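Local coordinates for ORF10 (Moritella marina, PDB 6RIW), which probably condenses acyl and malonyl units to lengthen growing chains, as the ketosynthase-chain length factor part of a polyunsaturated fatty acid synthase, at residues A[802-807]-A[827-832]; A[146-151]-A[931-936]; A[321-326]-A[351-356]; A[191-196]-A[659-664]. All coordinates share one frame; numbering follows the deposited sequence.

Contact 1 of 4, residues A[802-807]-A[827-832]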
loop_
_atom_site.group_PDB
_atom_site.type_symbol
_atom_site.label_atom_id
_atom_site.label_comp_id
_atom_site.label_asym_id
_atom_site.label_seq_id
_atom_site.Cartn_x
_atom_site.Cartn_y
_atom_site.Cartn_z
ATOM N N ALA A 802 -14.911 8.826 20.523
ATOM C CA ALA A 802 -15.276 7.478 20.098
ATOM C C ALA A 802 -15.039 7.313 18.600
ATOM O O ALA A 802 -15.044 8.285 17.840
ATOM C CB ALA A 802 -16.750 7.200 20.419
ATOM N N HIS A 803 -14.822 6.067 18.180
ATOM C CA HIS A 803 -14.783 5.775 16.749
ATOM C C HIS A 803 -16.107 6.164 16.092
ATOM O O HIS A 803 -16.124 6.874 15.082
ATOM C CB HIS A 803 -14.465 4.283 16.556
ATOM C CG HIS A 803 -14.214 3.882 15.137
ATOM N ND1 HIS A 803 -13.213 4.438 14.362
ATOM C CD2 HIS A 803 -14.833 2.965 14.351
ATOM C CE1 HIS A 803 -13.241 3.892 13.157
ATOM N NE2 HIS A 803 -14.206 2.990 13.127
ATOM N N ALA A 804 -17.226 5.729 16.688
ATOM C CA ALA A 804 -18.589 6.099 16.286
ATOM C C ALA A 804 -18.788 6.027 14.767
ATOM O O ALA A 804 -19.228 6.979 14.124
ATOM C CB ALA A 804 -18.950 7.483 16.809
ATOM N N SER A 805 -18.441 4.880 14.192
ATOM C CA SER A 805 -18.463 4.730 12.742
ATOM C C SER A 805 -19.875 4.752 12.180
ATOM O O SER A 805 -20.069 5.124 11.017
ATOM C CB SER A 805 -17.803 3.409 12.351
ATOM O OG SER A 805 -18.535 2.320 12.908
ATOM N N GLY A 806 -20.860 4.308 12.957
ATOM C CA GLY A 806 -22.185 4.128 12.400
ATOM C C GLY A 806 -22.442 2.750 11.818
ATOM O O GLY A 806 -23.558 2.495 11.344
ATOM N N PHE A 807 -21.445 1.859 11.835
ATOM C CA PHE A 807 -21.691 0.435 11.627
ATOM C C PHE A 807 -22.107 -0.168 12.959
ATOM O O PHE A 807 -21.432 0.035 13.964
ATOM C CB PHE A 807 -20.436 -0.241 11.073
ATOM C CG PHE A 807 -20.012 0.323 9.749
ATOM C CD1 PHE A 807 -20.618 -0.110 8.575
ATOM C CD2 PHE A 807 -19.051 1.326 9.670
ATOM C CE1 PHE A 807 -20.253 0.403 7.347
ATOM C CE2 PHE A 807 -18.680 1.846 8.435
ATOM C CZ PHE A 807 -19.297 1.382 7.266
ATOM N N ILE A 827 -18.848 11.672 25.554
ATOM C CA ILE A 827 -18.442 10.923 24.365
ATOM C C ILE A 827 -18.881 11.713 23.138
ATOM O O ILE A 827 -20.034 12.159 23.059
ATOM C CB ILE A 827 -19.049 9.508 24.361
ATOM C CG1 ILE A 827 -18.531 8.687 25.541
ATOM C CG2 ILE A 827 -18.776 8.781 23.027
ATOM C CD1 ILE A 827 -19.304 7.371 25.734
ATOM N N SER A 828 -17.973 11.895 22.183
ATOM C CA SER A 828 -18.344 12.547 20.931
ATOM C C SER A 828 -17.489 11.953 19.813
ATOM O O SER A 828 -16.603 11.131 20.059
ATOM C CB SER A 828 -18.174 14.068 21.024
ATOM O OG SER A 828 -16.794 14.434 21.020
ATOM N N SER A 829 -17.756 12.371 18.572
ATOM C CA SER A 829 -16.935 11.916 17.444
ATOM C C SER A 829 -16.881 12.991 16.371
ATOM O O SER A 829 -17.907 13.574 16.000
ATOM C CB SER A 829 -17.465 10.622 16.814
ATOM O OG SER A 829 -16.771 10.305 15.598
ATOM N N VAL A 830 -15.670 13.205 15.847
ATOM C CA VAL A 830 -15.438 14.107 14.743
ATOM C C VAL A 830 -16.218 13.688 13.504
ATOM O O VAL A 830 -16.418 14.499 12.599
ATOM C CB VAL A 830 -13.911 14.151 14.462
ATOM C CG1 VAL A 830 -13.439 12.838 13.838
ATOM C CG2 VAL A 830 -13.552 15.362 13.613
ATOM N N LYS A 831 -16.658 12.434 13.429
ATOM C CA LYS A 831 -17.416 12.020 12.236
ATOM C C LYS A 831 -18.772 12.720 12.146
ATOM O O LYS A 831 -19.354 12.833 11.051
ATOM C CB LYS A 831 -17.603 10.504 12.227
ATOM C CG LYS A 831 -16.261 9.769 12.105
ATOM C CD LYS A 831 -16.460 8.254 11.950
ATOM C CE LYS A 831 -15.114 7.477 11.924
ATOM N NZ LYS A 831 -14.365 7.719 13.217
ATOM N N ALA A 832 -19.284 13.196 13.272
ATOM C CA ALA A 832 -20.489 14.018 13.237
ATOM C C ALA A 832 -20.263 15.341 12.500
ATOM O O ALA A 832 -21.226 15.937 11.994
ATOM C CB ALA A 832 -20.972 14.258 14.664
HETATM O O HOH W 1 -14.225 9.685 15.804
HETATM O O HOH W 2 -11.679 6.475 13.915
#

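Contact 2 of 4, residues A[146-151]-A[931-936]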
loop_
_atom_site.group_PDB
_atom_site.type_symbol
_atom_site.label_atom_id
_atom_site.label_comp_id
_atom_site.label_asym_id
_atom_site.label_seq_id
_atom_site.Cartn_x
_atom_site.Cartn_y
_atom_site.Cartn_z
ATOM N N LYS A 146 -26.843 2.568 -25.854
ATOM C CA LYS A 146 -28.245 2.354 -26.220
ATOM C C LYS A 146 -28.881 3.646 -26.726
ATOM O O LYS A 146 -29.606 3.646 -27.735
ATOM C CB LYS A 146 -29.043 1.825 -25.026
ATOM C CG LYS A 146 -28.765 0.378 -24.616
ATOM C CD LYS A 146 -29.697 0.017 -23.469
ATOM C CE LYS A 146 -29.927 -1.493 -23.364
ATOM N NZ LYS A 146 -28.668 -2.236 -23.002
ATOM N N ALA A 147 -28.624 4.765 -26.035
ATOM C CA ALA A 147 -29.223 6.036 -26.437
ATOM C C ALA A 147 -28.676 6.519 -27.772
ATOM O O ALA A 147 -29.398 7.173 -28.537
ATOM C CB ALA A 147 -28.992 7.099 -25.355
ATOM N N VAL A 148 -27.423 6.202 -28.080
ATOM C CA VAL A 148 -26.794 6.688 -29.303
ATOM C C VAL A 148 -27.110 5.784 -30.493
ATOM O O VAL A 148 -27.449 6.266 -31.580
ATOM C CB VAL A 148 -25.272 6.826 -29.090
ATOM C CG1 VAL A 148 -24.570 7.085 -30.394
ATOM C CG2 VAL A 148 -24.980 7.966 -28.111
ATOM N N LEU A 149 -27.014 4.467 -30.305
ATOM C CA LEU A 149 -26.960 3.506 -31.406
ATOM C C LEU A 149 -28.273 2.775 -31.644
ATOM O O LEU A 149 -28.735 2.684 -32.786
ATOM C CB LEU A 149 -25.856 2.473 -31.147
ATOM C CG LEU A 149 -24.439 3.032 -30.983
ATOM C CD1 LEU A 149 -23.469 1.930 -30.537
ATOM C CD2 LEU A 149 -23.978 3.670 -32.280
ATOM N N HIS A 150 -28.878 2.254 -30.591
ATOM C CA HIS A 150 -29.947 1.286 -30.725
ATOM C C HIS A 150 -30.429 0.916 -29.334
ATOM O O HIS A 150 -29.603 0.591 -28.464
ATOM C CB HIS A 150 -29.444 0.048 -31.486
ATOM C CG HIS A 150 -30.535 -0.819 -32.026
ATOM N ND1 HIS A 150 -31.456 -1.449 -31.214
ATOM C CD2 HIS A 150 -30.836 -1.187 -33.298
ATOM C CE1 HIS A 150 -32.286 -2.155 -31.960
ATOM N NE2 HIS A 150 -31.933 -2.008 -33.228
ATOM N N PRO A 151 -31.741 0.969 -29.083
ATOM C CA PRO A 151 -32.264 0.607 -27.759
ATOM C C PRO A 151 -31.929 -0.811 -27.341
ATOM O O PRO A 151 -31.950 -1.111 -26.142
ATOM C CB PRO A 151 -33.777 0.794 -27.914
ATOM C CG PRO A 151 -34.023 0.709 -29.387
ATOM C CD PRO A 151 -32.816 1.317 -30.030
ATOM N N ALA A 931 -22.731 7.934 -39.591
ATOM C CA ALA A 931 -22.718 6.753 -40.450
ATOM C C ALA A 931 -22.797 5.464 -39.647
ATOM O O ALA A 931 -23.266 4.443 -40.164
ATOM C CB ALA A 931 -21.458 6.746 -41.311
ATOM N N ILE A 932 -22.312 5.477 -38.406
ATOM C CA ILE A 932 -22.436 4.300 -37.554
ATOM C C ILE A 932 -23.876 4.131 -37.105
ATOM O O ILE A 932 -24.421 3.021 -37.125
ATOM C CB ILE A 932 -21.462 4.407 -36.364
ATOM C CG1 ILE A 932 -20.017 4.372 -36.865
ATOM C CG2 ILE A 932 -21.708 3.286 -35.353
ATOM C CD1 ILE A 932 -18.987 4.727 -35.837
ATOM N N LYS A 933 -24.531 5.235 -36.727
ATOM C CA LYS A 933 -25.930 5.168 -36.316
ATOM C C LYS A 933 -26.812 4.598 -37.424
ATOM O O LYS A 933 -27.784 3.889 -37.146
ATOM C CB LYS A 933 -26.420 6.559 -35.909
ATOM C CG LYS A 933 -25.843 7.101 -34.610
ATOM C CD LYS A 933 -26.259 8.567 -34.405
ATOM C CE LYS A 933 -25.940 9.045 -32.991
ATOM N NZ LYS A 933 -26.329 10.467 -32.717
ATOM N N ALA A 934 -26.493 4.914 -38.687
ATOM C CA ALA A 934 -27.274 4.429 -39.825
ATOM C C ALA A 934 -27.040 2.950 -40.088
ATOM O O ALA A 934 -27.909 2.271 -40.642
ATOM C CB ALA A 934 -26.923 5.236 -41.074
ATOM N N GLN A 935 -25.872 2.438 -39.723
ATOM C CA GLN A 935 -25.616 1.006 -39.766
ATOM C C GLN A 935 -26.407 0.231 -38.718
ATOM O O GLN A 935 -26.417 -1.007 -38.755
ATOM C CB GLN A 935 -24.129 0.759 -39.570
ATOM C CG GLN A 935 -23.299 1.121 -40.770
ATOM C CD GLN A 935 -23.266 -0.006 -41.763
ATOM O OE1 GLN A 935 -24.075 -0.055 -42.685
ATOM N NE2 GLN A 935 -22.344 -0.944 -41.564
ATOM N N PHE A 936 -27.034 0.924 -37.769
ATOM C CA PHE A 936 -27.850 0.300 -36.739
ATOM C C PHE A 936 -29.340 0.481 -36.988
ATOM O O PHE A 936 -30.138 -0.308 -36.475
ATOM C CB PHE A 936 -27.511 0.893 -35.354
ATOM C CG PHE A 936 -26.365 0.206 -34.632
ATOM C CD1 PHE A 936 -25.063 0.636 -34.798
ATOM C CD2 PHE A 936 -26.611 -0.841 -33.750
ATOM C CE1 PHE A 936 -24.018 0.020 -34.138
ATOM C CE2 PHE A 936 -25.568 -1.458 -33.061
ATOM C CZ PHE A 936 -24.267 -1.028 -33.254
HETATM O O HOH W 3 -29.547 4.233 -34.778
#

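Contact 3 of 4, residues A[321-326]-A[351-356]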
loop_
_atom_site.group_PDB
_atom_site.type_symbol
_atom_site.label_atom_id
_atom_site.label_comp_id
_atom_site.label_asym_id
_atom_site.label_seq_id
_atom_site.Cartn_x
_atom_site.Cartn_y
_atom_site.Cartn_z
ATOM N N ASP A 321 32.565 -4.097 9.398
ATOM C CA ASP A 321 33.489 -3.481 8.453
ATOM C C ASP A 321 33.099 -3.840 7.023
ATOM O O ASP A 321 33.029 -5.031 6.685
ATOM C CB ASP A 321 34.920 -3.941 8.743
ATOM C CG ASP A 321 35.966 -3.121 7.999
ATOM O OD1 ASP A 321 35.669 -2.607 6.902
ATOM O OD2 ASP A 321 37.103 -2.995 8.505
ATOM N N PRO A 322 32.860 -2.862 6.152
ATOM C CA PRO A 322 32.506 -3.179 4.758
ATOM C C PRO A 322 33.584 -3.953 4.013
ATOM O O PRO A 322 33.296 -4.477 2.924
ATOM C CB PRO A 322 32.282 -1.798 4.128
ATOM C CG PRO A 322 32.061 -0.871 5.268
ATOM C CD PRO A 322 32.791 -1.420 6.443
ATOM N N SER A 323 34.810 -4.026 4.556
ATOM C CA SER A 323 35.860 -4.877 3.997
ATOM C C SER A 323 35.511 -6.349 4.050
ATOM O O SER A 323 36.078 -7.134 3.284
ATOM C CB SER A 323 37.179 -4.689 4.758
ATOM O OG SER A 323 37.454 -3.321 4.976
ATOM N N THR A 324 34.623 -6.749 4.949
ATOM C CA THR A 324 34.346 -8.158 5.185
ATOM C C THR A 324 33.209 -8.705 4.323
ATOM O O THR A 324 32.956 -9.916 4.354
ATOM C CB THR A 324 34.039 -8.378 6.668
ATOM O OG1 THR A 324 32.822 -7.703 7.005
ATOM C CG2 THR A 324 35.171 -7.805 7.525
ATOM N N VAL A 325 32.535 -7.861 3.542
ATOM C CA VAL A 325 31.394 -8.310 2.745
ATOM C C VAL A 325 31.882 -9.111 1.545
ATOM O O VAL A 325 32.667 -8.617 0.729
ATOM C CB VAL A 325 30.545 -7.123 2.285
ATOM C CG1 VAL A 325 29.339 -7.635 1.507
ATOM C CG2 VAL A 325 30.135 -6.298 3.471
ATOM N N ASP A 326 31.374 -10.332 1.404
ATOM C CA ASP A 326 31.826 -11.243 0.355
ATOM C C ASP A 326 30.952 -11.219 -0.887
ATOM O O ASP A 326 31.451 -11.470 -1.992
ATOM C CB ASP A 326 31.867 -12.683 0.882
ATOM C CG ASP A 326 32.701 -12.815 2.136
ATOM O OD1 ASP A 326 33.856 -12.345 2.123
ATOM O OD2 ASP A 326 32.199 -13.368 3.134
ATOM N N SER A 351 35.063 0.916 -2.665
ATOM C CA SER A 351 36.447 1.275 -2.959
ATOM C C SER A 351 37.121 1.969 -1.777
ATOM O O SER A 351 38.354 1.940 -1.684
ATOM C CB SER A 351 36.513 2.134 -4.223
ATOM O OG SER A 351 35.997 3.428 -4.013
ATOM N N ARG A 352 36.340 2.541 -0.847
ATOM C CA ARG A 352 36.912 3.167 0.345
ATOM C C ARG A 352 37.655 2.166 1.218
ATOM O O ARG A 352 38.530 2.557 2.002
ATOM C CB ARG A 352 35.812 3.837 1.181
ATOM C CG ARG A 352 35.084 4.953 0.483
ATOM C CD ARG A 352 33.817 5.366 1.244
ATOM N NE ARG A 352 33.111 6.420 0.519
ATOM C CZ ARG A 352 31.944 6.941 0.884
ATOM N NH1 ARG A 352 31.333 6.510 1.985
ATOM N NH2 ARG A 352 31.400 7.902 0.155
ATOM N N VAL A 353 37.294 0.887 1.139
ATOM C CA VAL A 353 37.941 -0.165 1.903
ATOM C C VAL A 353 38.634 -1.169 0.998
ATOM O O VAL A 353 39.097 -2.205 1.470
ATOM C CB VAL A 353 36.942 -0.873 2.839
ATOM C CG1 VAL A 353 36.470 0.087 3.933
ATOM C CG2 VAL A 353 35.755 -1.430 2.039
ATOM N N ASN A 354 38.696 -0.883 -0.300
ATOM C CA ASN A 354 39.361 -1.740 -1.278
ATOM C C ASN A 354 38.792 -3.155 -1.287
ATOM O O ASN A 354 39.529 -4.140 -1.368
ATOM C CB ASN A 354 40.869 -1.764 -1.051
ATOM C CG ASN A 354 41.596 -0.959 -2.081
ATOM O OD1 ASN A 354 41.486 -1.229 -3.283
ATOM N ND2 ASN A 354 42.321 0.063 -1.631
ATOM N N ASN A 355 37.467 -3.260 -1.236
ATOM C CA ASN A 355 36.791 -4.542 -1.312
ATOM C C ASN A 355 36.021 -4.650 -2.626
ATOM O O ASN A 355 35.457 -3.669 -3.119
ATOM C CB ASN A 355 35.860 -4.720 -0.108
ATOM C CG ASN A 355 35.244 -6.105 -0.039
ATOM O OD1 ASN A 355 35.719 -7.051 -0.676
ATOM N ND2 ASN A 355 34.171 -6.229 0.742
ATOM N N LYS A 356 36.007 -5.844 -3.201
ATOM C CA LYS A 356 35.299 -6.108 -4.451
ATOM C C LYS A 356 34.460 -7.354 -4.245
ATOM O O LYS A 356 34.815 -8.440 -4.721
ATOM C CB LYS A 356 36.265 -6.285 -5.623
ATOM C CG LYS A 356 37.035 -5.038 -5.952
ATOM C CD LYS A 356 37.828 -5.226 -7.235
ATOM C CE LYS A 356 38.464 -3.929 -7.659
ATOM N NZ LYS A 356 38.629 -3.895 -9.128
#

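Contact 4 of 4, residues A[191-196]-A[659-664]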
loop_
_atom_site.group_PDB
_atom_site.type_symbol
_atom_site.label_atom_id
_atom_site.label_comp_id
_atom_site.label_asym_id
_atom_site.label_seq_id
_atom_site.Cartn_x
_atom_site.Cartn_y
_atom_site.Cartn_z
ATOM N N ALA A 191 0.373 -3.433 6.698
ATOM C CA ALA A 191 1.019 -3.529 5.397
ATOM C C ALA A 191 1.733 -2.217 5.105
ATOM O O ALA A 191 1.386 -1.161 5.650
ATOM C CB ALA A 191 -0.001 -3.832 4.296
ATOM N N LEU A 192 2.745 -2.287 4.243
ATOM C CA LEU A 192 3.449 -1.083 3.820
ATOM C C LEU A 192 3.758 -1.177 2.335
ATOM O O LEU A 192 3.732 -2.262 1.744
ATOM C CB LEU A 192 4.749 -0.861 4.624
ATOM C CG LEU A 192 5.881 -1.888 4.490
ATOM C CD1 LEU A 192 6.765 -1.672 3.250
ATOM C CD2 LEU A 192 6.776 -1.833 5.730
ATOM N N ASP A 193 4.083 -0.027 1.741
ATOM C CA ASP A 193 4.489 0.058 0.340
ATOM C C ASP A 193 5.715 0.957 0.280
ATOM O O ASP A 193 5.650 2.128 0.662
ATOM C CB ASP A 193 3.344 0.607 -0.530
ATOM C CG ASP A 193 3.666 0.696 -2.040
ATOM O OD1 ASP A 193 4.683 0.132 -2.530
ATOM O OD2 ASP A 193 2.835 1.331 -2.768
ATOM N N ALA A 194 6.830 0.392 -0.157
ATOM C CA ALA A 194 8.039 1.122 -0.525
ATOM C C ALA A 194 8.473 0.711 -1.932
ATOM O O ALA A 194 9.665 0.628 -2.219
ATOM C CB ALA A 194 9.166 0.867 0.480
ATOM N N ALA A 195 7.501 0.418 -2.802
ATOM C CA ALA A 195 7.708 -0.055 -4.186
ATOM C C ALA A 195 8.669 -1.242 -4.144
ATOM O O ALA A 195 8.477 -2.139 -3.304
ATOM C CB ALA A 195 8.140 1.109 -5.081
ATOM N N CYS A 196 9.710 -1.273 -4.991
ATOM C CA CYS A 196 10.601 -2.421 -5.137
ATOM C C CYS A 196 11.354 -2.762 -3.854
ATOM O O CYS A 196 11.938 -3.854 -3.752
ATOM C CB CYS A 196 11.601 -2.146 -6.289
ATOM S SG CYS A 196 10.969 -1.013 -7.613
ATOM N N ALA A 659 10.369 6.821 3.564
ATOM C CA ALA A 659 9.156 7.439 3.038
ATOM C C ALA A 659 8.285 6.319 2.489
ATOM O O ALA A 659 8.609 5.729 1.450
ATOM C CB ALA A 659 9.474 8.460 1.944
ATOM N N ILE A 660 7.184 6.012 3.169
ATOM C CA ILE A 660 6.390 4.842 2.811
ATOM C C ILE A 660 4.909 5.113 3.011
ATOM O O ILE A 660 4.515 6.044 3.715
ATOM C CB ILE A 660 6.775 3.598 3.640
ATOM C CG1 ILE A 660 6.529 3.861 5.136
ATOM C CG2 ILE A 660 8.202 3.137 3.329
ATOM C CD1 ILE A 660 6.717 2.616 6.017
ATOM N N THR A 661 4.076 4.256 2.413
ATOM C CA THR A 661 2.687 4.204 2.856
ATOM C C THR A 661 2.531 3.076 3.865
ATOM O O THR A 661 3.305 2.115 3.874
ATOM C CB THR A 661 1.695 4.021 1.690
ATOM O OG1 THR A 661 1.892 2.747 1.076
ATOM C CG2 THR A 661 1.874 5.128 0.666
ATOM N N VAL A 662 1.530 3.226 4.736
ATOM C CA VAL A 662 1.186 2.267 5.773
ATOM C C VAL A 662 -0.316 2.039 5.650
ATOM O O VAL A 662 -1.081 3.009 5.586
ATOM C CB VAL A 662 1.526 2.796 7.182
ATOM C CG1 VAL A 662 0.991 1.856 8.255
ATOM C CG2 VAL A 662 3.051 2.955 7.340
ATOM N N SER A 663 -0.734 0.781 5.583
ATOM C CA SER A 663 -2.140 0.450 5.387
ATOM C C SER A 663 -2.582 -0.522 6.470
ATOM O O SER A 663 -2.012 -1.609 6.611
ATOM C CB SER A 663 -2.372 -0.137 3.989
ATOM O OG SER A 663 -1.957 0.785 2.986
ATOM N N ALA A 664 -3.593 -0.132 7.237
ATOM C CA ALA A 664 -4.181 -1.027 8.228
ATOM C C ALA A 664 -5.659 -0.695 8.375
ATOM O O ALA A 664 -6.191 -0.663 9.489
ATOM C CB ALA A 664 -3.452 -0.950 9.576
HETATM O O HOH W 4 0.736 2.155 -1.400
#

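Contact 1 of 4, residues A[802-807]-A[827-832]
The carbonyl O of His-803 accepts a hydrogen bond from NZ of Lys-831 at 2.7 Å, the donor lying in the carbonyl plane on a lone pair (C=O...donor angle 137°). The Lys-831 chain runs extended as far as CE and bends only at its last torsion (chi4 60°), which places NZ there while CE passes over one face of the imidazole. NZ also donates to water 2 at 3.0 Å, and this water sits in plane at the ring edge, 2.6 Å from ND1 of His-803. The bond from NZ to water 1 is weak. Water 1 lies 2.6 Å from Ala-802 O and is also hydrogen-bonded to Ser-829 OG. Parallel strands 797-801 and 826-828 flank helix 808-821 in a beta-alpha-beta crossover of the thiolase fold, and the contact joins the loops at their C-terminal ends. Their pairing is prolonged by Ala-802 N, which donates to Ser-828 O at 2.9 Å. Ser-829 OG accepts from Lys-831 N at 3.0 Å (N-H...O 161°), capping the following helix. The N-H groups of His-803 and Ala-804 go instead to the carboxylate of Glu-814. Beside the polar atoms, Ala-804 CB is tight against Ser-829 CB at 3.5 Å.

Contact 2 of 4, residues A[146-151]-A[931-936]
Leu-149 O accepts a hydrogen bond from water 3 at 2.7 Å and at the same time rests 3.4 Å from Phe-936 CB. The same water donates to Lys-933 O at 3.0 Å, so one solvent molecule ties together two backbone carbonyls from opposite sides of the contact. Beside this bridge the packing is apolar: Leu-149 CB stands over the centre of the Phe-936 ring, 4.0 Å from the centroid and 5° off the normal, a CH-pi contact. CG of Leu-149 is anti to its carbonyl carbon (chi1 -59°), and beyond it CD2 meets Ile-932 CG2 at 3.8 Å. Segment 146-151 closes helix 129-148 of the first ketosynthase unit, whereas 931-936 lies on the short helix 929-934 and the residues after it, near the end of the modelled chain; the contact joins two helical regions far apart in sequence. Leu-620 of helix 614-628 also touches Leu-149. The imidazole of His-150 has Phe-936 O at its edge, in plane, 3.4 Å from CD2, while ND1 is hydrogen-bonded to Asp-152 N and NE2 to Lys-939 O. On the more exposed side the Lys-933 chain crosses Val-148 at about a right angle, CE lying 3.5 Å from CG1.

Contact 3 of 4, residues A[321-326]-A[351-356]
The flat carboxamide of Asn-355 uses both N-H groups of ND2 at its edge, one for Val-325 O at 2.8 Å and the other for Pro-322 O at 2.9 Å. Val-325 O lies in the amide plane, only 7° out of it, and Pro-322 O is tilted 15° from it. Over one face, close to ND2, stands Ser-323 O at 3.3 Å, where the angle is too poor for a bond. The amide thus staples two loops of the C-terminal half of the first ketosynthase unit: one between helix 304-318 and strand 327-329, the other the Schellman motif that ends helix 336-350, with Asn-354 as its C-prime residue. CG of Asn-355, anti to the backbone N (chi1 -173°), carries the amide across to the carbonyls.

The loop that receives it is braced by an Asx turn. Asp-321 OD1 accepts hydrogen bonds from Ser-323 N at 2.9 Å and Ser-323 OG at 2.7 Å, both from the same face of the carboxylate and well above its plane. Asp-321 O likewise takes two donors, N and OG1 of Thr-324. Val-353 packs beside the same loop: its CG2 is 3.9 Å from Pro-322 C, and its CB lies 3.3 Å from Ser-323 OG.

Contact 4 of 4, residues A[191-196]-A[659-664]
Asp-193 and Thr-661 form an antiparallel hydrogen-bonded pair, Asp-193 N reaching Thr-661 O at 3.1 Å and Thr-661 N returning to Asp-193 O at 3.2 Å. Ala-191 and Ser-663 repeat the pattern: Ala-191 N to Ser-663 O is 3.0 Å and Ser-663 N to Ala-191 O is 2.9 Å. Between them Leu-192 faces Val-662 as a non-hydrogen-bonded pair, where CA-H...O contacts to Thr-661 O and Ala-191 O fill in. The side chains of Asp-193 and Thr-661 lie side by side on the same face, pressed so close that Asp-193 CB is 3.0 Å from Thr-661 OG1. Water 4 joins their ends, donating to Asp-193 OD2 at 2.6 Å and lying 2.8 Å from Thr-661 OG1.

With their directions 156° apart, strands 191-193 and 659-663 couple the two ketosynthase-like halves of the chain. Strands pair this way across the dimer interface of thiolase-fold enzymes, so the didomain resembles such a dimer within one polypeptide. Strand 115-120 continues the pairing beyond Leu-192, and strand 576-581 beyond Ile-660 and Val-662.

Further out, CG of Asp-193 is anti to its backbone N (chi1 -178°), and OD1 accepts a hydrogen bond from Ala-195 N at 2.8 Å from 36° above the carboxylate plane, an Asx turn where the strand ends. That turn leads to Cys-196, which touches His-331 and His-368, a grouping consistent with the Cys-His-His set of ketosynthases. Just past the end of the paired strand, Ala-194 CB meets Ile-660 CG2, and Tyr-201 of helix 198-211 touches both residues.

Contacts 1 and 4 are buried, contact 2 is partly so, and contact 3 lies at the surface. Contact 4, whose centre is about 5 Å from the chain's centre, joins the two ketosynthase-like halves through regular backbone pairing; contact 2 spans an even longer sequence interval at the periphery, relying on apolar packing and a water bridge. Contacts 1 and 3 are local, each closing a strand-helix region within the C-terminal part of one half, and their centres are about 57 Å apart on opposite sides of the chain's centre. Both use a side-chain nitrogen to hold loop carbonyl groups: one in contact 1, with an ammonium aided by waters, and two in contact 3, with a carboxamide.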